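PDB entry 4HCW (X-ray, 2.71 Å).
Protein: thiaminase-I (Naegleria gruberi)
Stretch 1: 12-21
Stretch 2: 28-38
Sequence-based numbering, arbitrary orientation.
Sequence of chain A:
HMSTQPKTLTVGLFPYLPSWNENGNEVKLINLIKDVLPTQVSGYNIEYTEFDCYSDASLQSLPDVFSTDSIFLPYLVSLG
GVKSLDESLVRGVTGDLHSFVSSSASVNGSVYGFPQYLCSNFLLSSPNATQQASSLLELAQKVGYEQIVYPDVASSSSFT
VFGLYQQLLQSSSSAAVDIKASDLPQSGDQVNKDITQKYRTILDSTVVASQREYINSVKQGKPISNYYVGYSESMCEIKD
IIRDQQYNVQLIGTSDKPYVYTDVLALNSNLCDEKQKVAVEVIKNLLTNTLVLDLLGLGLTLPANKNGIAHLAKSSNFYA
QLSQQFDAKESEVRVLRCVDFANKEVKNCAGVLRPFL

Stretch 1, residues 12-21: GLFPYLPSWN
Stretch 2, residues 28-38: KLINLIKDVLP

A short antiparallel strand pairing, fixed by one backbone hydrogen bond, leads into a helix whose apolar side chains pack on the strand and loop of stretch 1, burying 528 Å² in all. Stretch 1 is extended at Leu13 (phi/psi -84/149), turns at Pro15 (-85/-9) and Tyr16 (-94/64), with a weak bond from Leu17 N to Pro15 O (3.2 Å), and is extended again from Leu17 to Trp20. Ser19 (chi1 p) and Lys28 form an antiparallel, non-hydrogen-bonded pair, CA to CA 4.4 Å; their side chains share one face of the sheet, Ser19 CB lying 4.3 Å from Lys28 CG. Beside this pair, Leu29 N donates to Pro18 O (3.2 Å, N-H...O 162°). Lys28 (-92/132) is the N-cap residue; the helix then starts at Leu29 (-65/-30), and Ile33 N to Leu29 O and Lys34 N to Ile30 O, both 3.0 Å, hold its turns.

Leu29 (chi1 t, chi2 p) points toward stretch 1: its CD2 is 3.8 Å from Pro18 CG, and its CD1 meets the edge of the Trp20 ring, 3.6 Å from CH2. Trp20 (m, chi2 -91°) leaves its backbone sideways, but its long side chain brings CZ3 to 4.5 Å from Leu32 (m, t) CD1. Leu17 (m, t) points at the helix, its CD1 3.8 Å from Ile30 CD1 and 3.7 Å from Ile33 (m, t) CD1. Ile30 (t, p) carries its CD1 to 3.7 Å from Phe14 O and 4.3 Å from Leu13 CD1. Leu13 (m, t) extends its CD1 to 3.8 Å from Leu37 (m, t) CD1 and 4.0 Å from the aliphatic Lys34 CG. Leu13, Leu29, Ile30, Ile33 and Leu37 are buried, their branched aliphatic side chains burying no polar group; Ser19 and Lys28, partly exposed, can keep polar ends at the margin.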

# COMPACT_ATOMS: atom_id res chain seq x y z
N GLY A 12 -12.73 10.92 -5.50
CA GLY A 12 -11.32 11.13 -5.25
C GLY A 12 -10.52 9.85 -5.39
O GLY A 12 -10.52 9.01 -4.50
N LEU A 13 -9.82 9.71 -6.52
CA LEU A 13 -9.06 8.50 -6.80
C LEU A 13 -7.67 8.52 -6.18
O LEU A 13 -7.07 9.58 -6.01
CB LEU A 13 -8.94 8.29 -8.31
CG LEU A 13 -10.24 8.04 -9.08
CD1 LEU A 13 -9.96 7.83 -10.56
CD2 LEU A 13 -10.98 6.84 -8.49
N PHE A 14 -7.17 7.34 -5.83
CA PHE A 14 -5.81 7.18 -5.32
C PHE A 14 -4.82 7.47 -6.44
O PHE A 14 -4.75 6.73 -7.42
CB PHE A 14 -5.62 5.76 -4.79
CG PHE A 14 -4.29 5.54 -4.11
CD1 PHE A 14 -4.08 6.00 -2.82
CD2 PHE A 14 -3.27 4.87 -4.76
CE1 PHE A 14 -2.86 5.79 -2.20
CE2 PHE A 14 -2.06 4.66 -4.14
CZ PHE A 14 -1.85 5.12 -2.86
N PRO A 15 -4.06 8.57 -6.30
CA PRO A 15 -3.22 9.09 -7.39
C PRO A 15 -1.85 8.43 -7.49
O PRO A 15 -1.13 8.67 -8.46
CB PRO A 15 -3.05 10.56 -6.99
CG PRO A 15 -3.05 10.53 -5.50
CD PRO A 15 -3.97 9.40 -5.09
N TYR A 16 -1.49 7.61 -6.51
CA TYR A 16 -0.16 7.02 -6.48
C TYR A 16 -0.10 5.64 -7.14
O TYR A 16 0.18 4.63 -6.48
CB TYR A 16 0.38 6.98 -5.05
CG TYR A 16 0.52 8.35 -4.44
CD1 TYR A 16 1.66 9.12 -4.65
CD2 TYR A 16 -0.50 8.89 -3.66
CE1 TYR A 16 1.78 10.38 -4.10
CE2 TYR A 16 -0.38 10.15 -3.10
CZ TYR A 16 0.76 10.89 -3.33
OH TYR A 16 0.89 12.14 -2.77
N LEU A 17 -0.37 5.61 -8.44
CA LEU A 17 -0.24 4.41 -9.25
C LEU A 17 1.05 4.51 -10.06
O LEU A 17 1.58 5.61 -10.24
CB LEU A 17 -1.46 4.27 -10.17
CG LEU A 17 -2.80 4.02 -9.48
CD1 LEU A 17 -3.89 3.76 -10.51
CD2 LEU A 17 -2.69 2.86 -8.51
N PRO A 18 1.58 3.37 -10.53
CA PRO A 18 2.85 3.39 -11.26
C PRO A 18 2.80 4.21 -12.55
O PRO A 18 1.72 4.57 -13.02
CB PRO A 18 3.09 1.92 -11.59
CG PRO A 18 1.74 1.28 -11.52
CD PRO A 18 1.05 2.00 -10.40
N SER A 19 3.97 4.52 -13.10
CA SER A 19 4.06 5.22 -14.37
C SER A 19 5.20 4.65 -15.20
O SER A 19 6.07 3.94 -14.69
CB SER A 19 4.27 6.72 -14.15
OG SER A 19 5.56 6.99 -13.61
N TRP A 20 5.20 4.96 -16.50
CA TRP A 20 6.24 4.48 -17.40
C TRP A 20 7.01 5.65 -18.01
O TRP A 20 6.53 6.78 -18.01
CB TRP A 20 5.64 3.61 -18.51
CG TRP A 20 5.07 2.32 -18.01
CD1 TRP A 20 5.72 1.13 -17.90
CD2 TRP A 20 3.73 2.10 -17.55
NE1 TRP A 20 4.86 0.17 -17.40
CE2 TRP A 20 3.64 0.74 -17.18
CE3 TRP A 20 2.60 2.91 -17.42
CZ2 TRP A 20 2.46 0.18 -16.69
CZ3 TRP A 20 1.43 2.35 -16.93
CH2 TRP A 20 1.37 1.00 -16.57
N ASN A 21 8.20 5.36 -18.52
CA ASN A 21 9.04 6.40 -19.12
C ASN A 21 10.14 5.83 -20.00
O ASN A 21 10.72 4.78 -19.70
CB ASN A 21 9.65 7.28 -18.03
CG ASN A 21 9.57 8.76 -18.37
OD1 ASN A 21 9.59 9.14 -19.55
ND2 ASN A 21 9.48 9.60 -17.35
N LYS A 28 1.20 7.85 -17.16
CA LYS A 28 0.66 7.50 -15.86
C LYS A 28 -0.47 6.49 -16.00
O LYS A 28 -1.37 6.66 -16.81
CB LYS A 28 0.15 8.75 -15.14
CG LYS A 28 1.24 9.68 -14.65
CD LYS A 28 0.92 11.13 -14.99
CE LYS A 28 1.30 12.07 -13.86
NZ LYS A 28 0.40 11.89 -12.68
N LEU A 29 -0.42 5.43 -15.19
CA LEU A 29 -1.45 4.40 -15.20
C LEU A 29 -2.79 4.97 -14.75
O LEU A 29 -3.85 4.52 -15.18
CB LEU A 29 -1.05 3.23 -14.30
CG LEU A 29 -2.03 2.05 -14.27
CD1 LEU A 29 -2.09 1.37 -15.63
CD2 LEU A 29 -1.64 1.06 -13.18
N ILE A 30 -2.73 5.97 -13.87
CA ILE A 30 -3.94 6.61 -13.36
C ILE A 30 -4.72 7.30 -14.48
O ILE A 30 -5.94 7.40 -14.42
CB ILE A 30 -3.61 7.61 -12.22
CG1 ILE A 30 -4.90 8.11 -11.55
CG2 ILE A 30 -2.77 8.78 -12.73
CD1 ILE A 30 -5.75 7.00 -10.97
N ASN A 31 -4.01 7.76 -15.51
CA ASN A 31 -4.64 8.39 -16.65
C ASN A 31 -5.31 7.37 -17.56
O ASN A 31 -6.37 7.63 -18.13
CB ASN A 31 -3.63 9.22 -17.45
CG ASN A 31 -3.19 10.47 -16.70
OD1 ASN A 31 -3.92 10.99 -15.85
ND2 ASN A 31 -2.00 10.95 -17.01
N LEU A 32 -4.68 6.20 -17.70
CA LEU A 32 -5.25 5.12 -18.51
C LEU A 32 -6.54 4.61 -17.89
O LEU A 32 -7.51 4.34 -18.60
CB LEU A 32 -4.25 3.98 -18.66
CG LEU A 32 -2.95 4.29 -19.41
CD1 LEU A 32 -2.12 3.03 -19.59
CD2 LEU A 32 -3.25 4.94 -20.75
N ILE A 33 -6.56 4.49 -16.57
CA ILE A 33 -7.74 4.04 -15.85
C ILE A 33 -8.85 5.09 -15.89
O ILE A 33 -10.02 4.76 -16.08
CB ILE A 33 -7.41 3.68 -14.39
CG1 ILE A 33 -6.42 2.52 -14.34
CG2 ILE A 33 -8.68 3.34 -13.61
CD1 ILE A 33 -6.11 2.05 -12.94
N LYS A 34 -8.47 6.35 -15.73
CA LYS A 34 -9.42 7.46 -15.76
C LYS A 34 -10.17 7.54 -17.09
O LYS A 34 -11.35 7.90 -17.12
CB LYS A 34 -8.71 8.78 -15.47
CG LYS A 34 -9.01 9.37 -14.10
CD LYS A 34 -8.06 10.51 -13.76
CE LYS A 34 -8.10 11.60 -14.81
NZ LYS A 34 -7.12 12.68 -14.52
N ASP A 35 -9.49 7.21 -18.18
CA ASP A 35 -10.09 7.28 -19.50
C ASP A 35 -11.04 6.12 -19.78
O ASP A 35 -11.70 6.07 -20.82
CB ASP A 35 -9.01 7.34 -20.58
CG ASP A 35 -8.17 8.60 -20.50
OD1 ASP A 35 -8.69 9.64 -20.03
OD2 ASP A 35 -6.99 8.57 -20.92
N VAL A 36 -11.12 5.18 -18.84
CA VAL A 36 -11.98 4.01 -18.98
C VAL A 36 -13.25 4.16 -18.15
O VAL A 36 -14.31 3.66 -18.51
CB VAL A 36 -11.23 2.72 -18.56
CG1 VAL A 36 -12.16 1.52 -18.57
CG2 VAL A 36 -10.04 2.48 -19.47
N LEU A 37 -13.14 4.88 -17.04
CA LEU A 37 -14.27 5.08 -16.13
C LEU A 37 -15.38 5.91 -16.78
O LEU A 37 -15.10 6.87 -17.50
CB LEU A 37 -13.79 5.75 -14.84
CG LEU A 37 -12.61 5.07 -14.15
CD1 LEU A 37 -12.24 5.79 -12.87
CD2 LEU A 37 -12.92 3.60 -13.89
N PRO A 38 -16.64 5.54 -16.52
CA PRO A 38 -17.81 6.23 -17.07
C PRO A 38 -18.08 7.55 -16.36
O PRO A 38 -17.98 7.62 -15.13
CB PRO A 38 -18.95 5.24 -16.79
CG PRO A 38 -18.51 4.50 -15.58
CD PRO A 38 -17.02 4.37 -15.71